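Local coordinates for (S)-imine reductase (Streptomyces sp. GF3546, PDB 4OQY), which reduces imines with S selectivity, probably taking the hydride from a bound NADPH, at residues T21-H27 / T148-L152; T81-S85 / W106-A112; Q185-L189 / H248-S254. One frame throughout, in Å; residues are numbered along the deposited sequence.

Interactions 1 and 2 both belong to the N-terminal Rossmann domain, with interaction 2 nested along the chain inside the loop that interaction 1 closes; their centres are about 25 Å apart and they do not touch. Each is partly buried and has no direct hydrogen bond between its segments. Interaction 1 joins two helix C-termini through aliphatic groups around a phenylalanine ring, whereas interaction 2 sets a loop against a third helix end and adds a bridging water. Interaction 3, about 47 and 52 Å from the other two between centres, lies in the all-helical C-terminal domain. It is buried, includes a direct side-chain hydrogen bond, and is reached by the second subunit.

Interaction 1: T21-H27 / T148-L152; sequences TFLDNGH and TLKVL
The carbonyl oxygen of Thr148 accepts the backbone amide of Val151 (N to O 3.2 Å) and is also approached by Phe22, whose CE1 lies 3.5 Å from Thr148 O, the oxygen sitting at the ring edge and in its plane. Over one face of the same ring stands Leu152 CD2, 3.7 Å from the centroid and only 12° off the normal, a CH-pi contact. The ring is therefore met both on a face and at its rim by residues of segment 148-152. Val151 divides its branches: CG1, anti to the backbone N (chi1 174°), lies against Asn25, 3.7 Å from its CB, and 4.1 Å from Phe22 CD1, while CG2 packs obliquely on the His27 ring. Thr21 adds its methyl, CG2 to Val151 O 3.5 Å, while its hydroxyl OG1 bonds to Ala17 O. Helix 13-24 stops here in a Schellman motif, with Gly26 at positive phi and Phe22 O accepting His27 N at 3.0 Å. Beyond the contact, Phe22 rests on Val6 and Val8 of strand 6-9 and on Val29 of strand 29-32, so Phe22 carries helix 13-24 onto both the central Rossmann strands and segment 148-152.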
loop_
_atom_site.group_PDB
_atom_site.type_symbol
_atom_site.label_atom_id
_atom_site.label_comp_id
_atom_site.label_asym_id
_atom_site.label_seq_id
_atom_site.Cartn_x
_atom_site.Cartn_y
_atom_site.Cartn_z
ATOM N N THR B 21 -28.444 -9.698 -7.764
ATOM C CA THR B 21 -28.432 -10.137 -6.385
ATOM C C THR B 21 -29.809 -9.992 -5.714
ATOM O O THR B 21 -30.257 -10.904 -4.980
ATOM C CB THR B 21 -27.348 -9.400 -5.598
ATOM O OG1 THR B 21 -26.072 -9.776 -6.129
ATOM C CG2 THR B 21 -27.414 -9.765 -4.133
ATOM N N PHE B 22 -30.479 -8.868 -5.958
ATOM C CA PHE B 22 -31.843 -8.676 -5.446
ATOM C C PHE B 22 -32.806 -9.745 -5.988
ATOM O O PHE B 22 -33.612 -10.330 -5.240
ATOM C CB PHE B 22 -32.374 -7.262 -5.799
ATOM C CG PHE B 22 -31.950 -6.159 -4.847
ATOM C CD1 PHE B 22 -32.043 -6.323 -3.480
ATOM C CD2 PHE B 22 -31.565 -4.912 -5.341
ATOM C CE1 PHE B 22 -31.683 -5.316 -2.617
ATOM C CE2 PHE B 22 -31.215 -3.884 -4.478
ATOM C CZ PHE B 22 -31.280 -4.081 -3.118
ATOM N N LEU B 23 -32.711 -10.009 -7.289
ATOM C CA LEU B 23 -33.552 -11.007 -7.927
ATOM C C LEU B 23 -33.241 -12.420 -7.432
ATOM O O LEU B 23 -34.156 -13.178 -7.150
ATOM C CB LEU B 23 -33.376 -10.975 -9.440
ATOM C CG LEU B 23 -33.913 -9.732 -10.131
ATOM C CD1 LEU B 23 -33.491 -9.773 -11.581
ATOM C CD2 LEU B 23 -35.425 -9.657 -9.994
ATOM N N ASP B 24 -31.958 -12.755 -7.302
ATOM C CA ASP B 24 -31.532 -14.053 -6.720
ATOM C C ASP B 24 -32.169 -14.324 -5.378
ATOM O O ASP B 24 -32.426 -15.478 -5.020
ATOM C CB ASP B 24 -30.017 -14.086 -6.517
ATOM C CG ASP B 24 -29.236 -14.168 -7.834
ATOM O OD1 ASP B 24 -29.836 -14.391 -8.899
ATOM O OD2 ASP B 24 -28.001 -14.014 -7.804
ATOM N N ASN B 25 -32.412 -13.258 -4.621
ATOM C CA ASN B 25 -32.977 -13.392 -3.291
ATOM C C ASN B 25 -34.489 -13.157 -3.217
ATOM O O ASN B 25 -35.031 -13.015 -2.133
ATOM C CB ASN B 25 -32.233 -12.469 -2.313
ATOM C CG ASN B 25 -30.809 -12.930 -2.027
ATOM O OD1 ASN B 25 -29.844 -12.486 -2.661
ATOM N ND2 ASN B 25 -30.676 -13.852 -1.085
ATOM N N GLY B 26 -35.178 -13.106 -4.348
ATOM C CA GLY B 26 -36.642 -13.031 -4.339
ATOM C C GLY B 26 -37.278 -11.652 -4.205
ATOM O O GLY B 26 -38.478 -11.555 -3.932
ATOM N N HIS B 27 -36.513 -10.592 -4.439
ATOM C CA HIS B 27 -37.054 -9.223 -4.415
ATOM C C HIS B 27 -37.499 -8.779 -5.794
ATOM O O HIS B 27 -36.821 -9.061 -6.768
ATOM C CB HIS B 27 -35.995 -8.260 -3.936
ATOM C CG HIS B 27 -35.637 -8.442 -2.499
ATOM N ND1 HIS B 27 -34.911 -9.522 -2.045
ATOM C CD2 HIS B 27 -35.944 -7.709 -1.406
ATOM C CE1 HIS B 27 -34.764 -9.432 -0.734
ATOM N NE2 HIS B 27 -35.368 -8.326 -0.325
ATOM N N THR B 148 -33.407 -4.857 3.597
ATOM C CA THR B 148 -33.284 -4.872 2.144
ATOM C C THR B 148 -31.843 -4.575 1.683
ATOM O O THR B 148 -31.298 -5.254 0.818
ATOM C CB THR B 148 -34.264 -3.876 1.525
ATOM O OG1 THR B 148 -35.598 -4.203 1.933
ATOM C CG2 THR B 148 -34.163 -3.894 0.024
ATOM N N LEU B 149 -31.196 -3.604 2.302
ATOM C CA LEU B 149 -29.821 -3.269 1.932
ATOM C C LEU B 149 -28.837 -4.435 2.216
ATOM O O LEU B 149 -27.881 -4.645 1.474
ATOM C CB LEU B 149 -29.399 -1.993 2.649
ATOM C CG LEU B 149 -30.219 -0.754 2.265
ATOM C CD1 LEU B 149 -29.931 0.399 3.222
ATOM C CD2 LEU B 149 -29.964 -0.334 0.820
ATOM N N LYS B 150 -29.092 -5.198 3.281
ATOM C CA LYS B 150 -28.239 -6.332 3.640
ATOM C C LYS B 150 -28.185 -7.421 2.596
ATOM O O LYS B 150 -27.327 -8.310 2.659
ATOM C CB LYS B 150 -28.720 -6.989 4.919
ATOM C CG LYS B 150 -28.241 -6.360 6.197
ATOM C CD LYS B 150 -29.072 -6.999 7.333
ATOM C CE LYS B 150 -29.851 -8.239 6.889
ATOM N NZ LYS B 150 -30.719 -8.894 7.916
ATOM N N VAL B 151 -29.139 -7.413 1.679
ATOM C CA VAL B 151 -29.132 -8.432 0.643
ATOM C C VAL B 151 -27.912 -8.182 -0.255
ATOM O O VAL B 151 -27.293 -9.114 -0.743
ATOM C CB VAL B 151 -30.452 -8.428 -0.152
ATOM C CG1 VAL B 151 -30.366 -9.385 -1.313
ATOM C CG2 VAL B 151 -31.620 -8.816 0.751
ATOM N N LEU B 152 -27.533 -6.917 -0.440
ATOM C CA LEU B 152 -26.400 -6.627 -1.309
ATOM C C LEU B 152 -25.057 -6.949 -0.646
ATOM O O LEU B 152 -24.148 -7.518 -1.268
ATOM C CB LEU B 152 -26.445 -5.147 -1.738
ATOM C CG LEU B 152 -27.705 -4.714 -2.496
ATOM C CD1 LEU B 152 -27.620 -3.244 -2.871
ATOM C CD2 LEU B 152 -27.913 -5.553 -3.744
#

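Interaction 2: T81-S85 / W106-A112; sequences TGSLS and WAAKHGA
Ser85 and Gly111 bring their backbones together, CA to CA 4.4 Å, at the point where Gly111 takes positive phi (85°); a CB on Gly111 would come tightly against Ser85 CA. No direct hydrogen bond joins the segments, but one water donates both to Thr81 O and to His110 O, at 2.8 Å from each, and so bridges the two main chains. Beside it, Thr81 leans on the imidazole of His110: its CB stands 3.7 Å from the ring centroid, 17° off the normal, in a CH-pi contact over the face. With CG2 anti to its own carbonyl carbon, Thr81 sends this methyl on to Trp106, where it meets CZ2 at 3.5 Å. The His110 ring is sandwiched between Thr81 and the CG of Lys109 on its opposite face, while its CD2 lies over a face of the Trp106 indole, toward the rim. Leu84 adds the aliphatic contacts, its CD1 lying 4.0 Å from Trp106 CH2 and its CB 4.1 Å from Ala112 CB. Tyr74 meets the indole edge-to-face. Gly111 is the C-prime residue of a Schellman motif, made by Ala112 N to Ala107 O and Gly111 N to Ala108 O; Ala107 O also takes His110 N, from the opposite face of its plane. The turn leads helix 97-109 into strand 113-119 within the crossover from strand 88-91, a beta-alpha-beta unit of the Rossmann fold.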
loop_
_atom_site.group_PDB
_atom_site.type_symbol
_atom_site.label_atom_id
_atom_site.label_comp_id
_atom_site.label_asym_id
_atom_site.label_seq_id
_atom_site.Cartn_x
_atom_site.Cartn_y
_atom_site.Cartn_z
ATOM N N THR B 81 -37.923 16.142 -9.474
ATOM C CA THR B 81 -37.990 16.310 -8.028
ATOM C C THR B 81 -39.413 16.179 -7.494
ATOM O O THR B 81 -39.598 15.780 -6.354
ATOM C CB THR B 81 -37.426 17.672 -7.568
ATOM O OG1 THR B 81 -38.076 18.705 -8.291
ATOM C CG2 THR B 81 -35.940 17.770 -7.806
ATOM N N GLY B 82 -40.416 16.495 -8.308
ATOM C CA GLY B 82 -41.798 16.319 -7.901
ATOM C C GLY B 82 -42.123 14.857 -7.614
ATOM O O GLY B 82 -43.085 14.555 -6.918
ATOM N N SER B 83 -41.325 13.941 -8.139
ATOM C CA SER B 83 -41.554 12.532 -7.864
ATOM C C SER B 83 -40.790 12.023 -6.640
ATOM O O SER B 83 -40.876 10.827 -6.329
ATOM C CB SER B 83 -41.190 11.697 -9.088
ATOM O OG SER B 83 -42.092 11.923 -10.157
ATOM N N LEU B 84 -40.058 12.885 -5.933
ATOM C CA LEU B 84 -39.189 12.403 -4.836
ATOM C C LEU B 84 -39.873 12.301 -3.473
ATOM O O LEU B 84 -39.297 11.751 -2.532
ATOM C CB LEU B 84 -37.921 13.238 -4.703
ATOM C CG LEU B 84 -36.980 13.247 -5.908
ATOM C CD1 LEU B 84 -35.760 14.119 -5.651
ATOM C CD2 LEU B 84 -36.530 11.851 -6.256
ATOM N N SER B 85 -41.099 12.802 -3.379
ATOM C CA SER B 85 -41.799 12.887 -2.110
ATOM C C SER B 85 -41.997 11.502 -1.498
ATOM O O SER B 85 -42.495 10.611 -2.173
ATOM C CB SER B 85 -43.144 13.556 -2.330
ATOM O OG SER B 85 -43.944 13.386 -1.190
ATOM N N TRP B 106 -30.549 18.666 -0.092
ATOM C CA TRP B 106 -31.347 18.833 -1.291
ATOM C C TRP B 106 -32.498 17.816 -1.349
ATOM O O TRP B 106 -33.641 18.167 -1.691
ATOM C CB TRP B 106 -30.420 18.715 -2.491
ATOM C CG TRP B 106 -31.054 18.858 -3.789
ATOM C CD1 TRP B 106 -31.334 20.017 -4.448
ATOM C CD2 TRP B 106 -31.492 17.805 -4.612
ATOM N NE1 TRP B 106 -31.939 19.736 -5.639
ATOM C CE2 TRP B 106 -32.041 18.378 -5.766
ATOM C CE3 TRP B 106 -31.490 16.416 -4.481
ATOM C CZ2 TRP B 106 -32.574 17.613 -6.798
ATOM C CZ3 TRP B 106 -32.012 15.651 -5.525
ATOM C CH2 TRP B 106 -32.554 16.256 -6.656
ATOM N N ALA B 107 -32.208 16.545 -1.035
ATOM C CA ALA B 107 -33.250 15.534 -1.039
ATOM C C ALA B 107 -34.376 15.936 -0.104
ATOM O O ALA B 107 -35.552 15.821 -0.462
ATOM C CB ALA B 107 -32.692 14.150 -0.650
ATOM N N ALA B 108 -34.015 16.406 1.088
ATOM C CA ALA B 108 -34.993 16.787 2.127
ATOM C C ALA B 108 -35.862 17.990 1.709
ATOM O O ALA B 108 -37.053 18.042 2.006
ATOM C CB ALA B 108 -34.283 17.067 3.442
ATOM N N LYS B 109 -35.264 18.932 0.992
ATOM C CA LYS B 109 -36.014 20.001 0.339
ATOM C C LYS B 109 -37.161 19.460 -0.524
ATOM O O LYS B 109 -38.226 20.062 -0.589
ATOM C CB LYS B 109 -35.034 20.819 -0.493
ATOM C CG LYS B 109 -35.605 21.971 -1.294
ATOM C CD LYS B 109 -34.480 22.959 -1.605
ATOM C CE LYS B 109 -34.851 24.002 -2.653
ATOM N NZ LYS B 109 -34.460 23.601 -4.048
ATOM N N HIS B 110 -36.958 18.299 -1.155
ATOM C CA HIS B 110 -37.965 17.721 -2.033
ATOM C C HIS B 110 -38.686 16.523 -1.432
ATOM O O HIS B 110 -39.339 15.779 -2.135
ATOM C CB HIS B 110 -37.330 17.362 -3.367
ATOM C CG HIS B 110 -36.721 18.535 -4.047
ATOM N ND1 HIS B 110 -37.472 19.560 -4.577
ATOM C CD2 HIS B 110 -35.428 18.877 -4.233
ATOM C CE1 HIS B 110 -36.664 20.481 -5.069
ATOM N NE2 HIS B 110 -35.419 20.089 -4.867
ATOM N N GLY B 111 -38.592 16.379 -0.113
ATOM C CA GLY B 111 -39.424 15.456 0.626
ATOM C C GLY B 111 -38.911 14.027 0.667
ATOM O O GLY B 111 -39.691 13.131 0.936
ATOM N N ALA B 112 -37.625 13.820 0.370
ATOM C CA ALA B 112 -37.004 12.490 0.363
ATOM C C ALA B 112 -35.936 12.436 1.447
ATOM O O ALA B 112 -35.404 13.476 1.849
ATOM C CB ALA B 112 -36.381 12.195 -0.994
HETATM O O HOH W 1 -41.178 16.483 -4.132
#

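Interaction 3: Q185-L189 / H248-S254; sequences QTLAL and HQDAGVS
The Schellman turn ending helix 234-251 and its tail pack on helix 163-192, Gln185 meeting Ser254 and Leu189 His248. Gln185 runs with CG anti to its backbone N and bends at chi2 (78°), bringing its amide to the tail. There NE2 donates to Ser254 O at 2.8 Å, with 150° at the hydrogen and the donor tilted from the carbonyl plane. The other end, OE1, accepts from a water at 2.8 Å that also bonds to Ser254 OG, so both polar atoms of the buried amide have partners and its rotation is fixed. Replaced by alanine, this position would probably leave Ser254 O without the amide donor, the water without OE1, and a gap beside the His248 ring, against which Gln185 CG packs 3.5 Å from CE1. The two helices belong to the helical C-terminal domain, where the subunits meet: His248 NE2 is hydrogen-bonded to Thr174 OG1 of the second subunit, and Leu285 of that subunit packs on Gln185 and Val253. Leu189 crosses the imidazole at about a right angle, CB 3.7 Å from His248 CE1, with Leu189 CD1 3.5 Å from Ala251 CB. Val253 CG2 lies at the ring's edge, in plane; Val253 CG1 lies 3.8 Å from Ala188 O.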
loop_
_atom_site.group_PDB
_atom_site.type_symbol
_atom_site.label_atom_id
_atom_site.label_comp_id
_atom_site.label_asym_id
_atom_site.label_seq_id
_atom_site.Cartn_x
_atom_site.Cartn_y
_atom_site.Cartn_z
ATOM N N GLN B 185 5.114 1.765 -9.384
ATOM C CA GLN B 185 6.391 2.445 -9.240
ATOM C C GLN B 185 7.504 1.415 -9.162
ATOM O O GLN B 185 8.548 1.571 -9.764
ATOM C CB GLN B 185 6.362 3.353 -7.983
ATOM C CG GLN B 185 7.611 4.186 -7.736
ATOM C CD GLN B 185 7.712 5.426 -8.621
ATOM O OE1 GLN B 185 6.727 6.097 -8.889
ATOM N NE2 GLN B 185 8.916 5.713 -9.078
ATOM N N THR B 186 7.253 0.343 -8.425
ATOM C CA THR B 186 8.204 -0.711 -8.272
ATOM C C THR B 186 8.457 -1.441 -9.597
ATOM O O THR B 186 9.584 -1.857 -9.889
ATOM C CB THR B 186 7.630 -1.690 -7.216
ATOM O OG1 THR B 186 7.891 -1.178 -5.896
ATOM C CG2 THR B 186 8.177 -3.020 -7.363
ATOM N N LEU B 187 7.407 -1.605 -10.392
ATOM C CA LEU B 187 7.549 -2.314 -11.656
ATOM C C LEU B 187 8.352 -1.438 -12.628
ATOM O O LEU B 187 9.196 -1.931 -13.369
ATOM C CB LEU B 187 6.180 -2.703 -12.218
ATOM C CG LEU B 187 5.344 -3.707 -11.395
ATOM C CD1 LEU B 187 4.003 -3.953 -12.080
ATOM C CD2 LEU B 187 6.059 -5.034 -11.161
ATOM N N ALA B 188 8.122 -0.129 -12.572
ATOM C CA ALA B 188 8.921 0.822 -13.327
ATOM C C ALA B 188 10.387 0.752 -12.911
ATOM O O ALA B 188 11.264 0.634 -13.758
ATOM C CB ALA B 188 8.386 2.240 -13.132
ATOM N N LEU B 189 10.637 0.820 -11.604
ATOM C CA LEU B 189 11.994 0.712 -11.063
ATOM C C LEU B 189 12.651 -0.599 -11.507
ATOM O O LEU B 189 13.804 -0.616 -11.916
ATOM C CB LEU B 189 11.989 0.822 -9.527
ATOM C CG LEU B 189 13.333 0.580 -8.823
ATOM C CD1 LEU B 189 14.288 1.735 -9.095
ATOM C CD2 LEU B 189 13.157 0.356 -7.325
ATOM N N HIS B 248 15.088 5.554 -6.857
ATOM C CA HIS B 248 14.271 5.954 -8.000
ATOM C C HIS B 248 14.897 7.069 -8.841
ATOM O O HIS B 248 14.821 7.032 -10.069
ATOM C CB HIS B 248 12.856 6.330 -7.573
ATOM C CG HIS B 248 12.094 5.174 -7.010
ATOM N ND1 HIS B 248 11.504 4.213 -7.802
ATOM C CD2 HIS B 248 11.898 4.776 -5.733
ATOM C CE1 HIS B 248 10.945 3.295 -7.035
ATOM N NE2 HIS B 248 11.166 3.616 -5.776
ATOM N N GLN B 249 15.529 8.042 -8.192
ATOM C CA GLN B 249 16.273 9.099 -8.909
ATOM C C GLN B 249 17.376 8.490 -9.763
ATOM O O GLN B 249 17.439 8.724 -10.958
ATOM C CB GLN B 249 16.893 10.085 -7.924
ATOM C CG GLN B 249 15.869 10.901 -7.168
ATOM C CD GLN B 249 16.496 11.834 -6.133
ATOM O OE1 GLN B 249 17.523 11.511 -5.525
ATOM N NE2 GLN B 249 15.856 12.965 -5.899
ATOM N N ASP B 250 18.210 7.651 -9.147
ATOM C CA ASP B 250 19.299 6.961 -9.857
ATOM C C ASP B 250 18.794 6.130 -11.050
ATOM O O ASP B 250 19.466 6.030 -12.075
ATOM C CB ASP B 250 20.052 6.011 -8.915
ATOM C CG ASP B 250 20.850 6.728 -7.843
ATOM O OD1 ASP B 250 21.080 7.963 -7.942
ATOM O OD2 ASP B 250 21.245 6.035 -6.882
ATOM N N ALA B 251 17.608 5.547 -10.923
ATOM C CA ALA B 251 17.088 4.669 -11.968
ATOM C C ALA B 251 16.502 5.438 -13.154
ATOM O O ALA B 251 16.255 4.849 -14.199
ATOM C CB ALA B 251 16.051 3.726 -11.392
ATOM N N GLY B 252 16.290 6.744 -13.002
ATOM C CA GLY B 252 15.758 7.563 -14.073
ATOM C C GLY B 252 14.255 7.490 -14.235
ATOM O O GLY B 252 13.723 7.955 -15.232
ATOM N N VAL B 253 13.557 6.919 -13.267
ATOM C CA VAL B 253 12.105 6.801 -13.345
ATOM C C VAL B 253 11.451 8.013 -12.691
ATOM O O VAL B 253 12.134 8.882 -12.164
ATOM C CB VAL B 253 11.605 5.488 -12.683
ATOM C CG1 VAL B 253 12.167 4.288 -13.416
ATOM C CG2 VAL B 253 11.953 5.439 -11.206
ATOM N N SER B 254 10.126 8.083 -12.747
ATOM C CA SER B 254 9.393 9.182 -12.109
ATOM C C SER B 254 9.727 9.227 -10.633
ATOM O O SER B 254 9.831 8.184 -9.996
ATOM C CB SER B 254 7.879 8.982 -12.279
ATOM O OG SER B 254 7.141 9.902 -11.501
HETATM O O HOH W 2 6.435 8.825 -9.107
#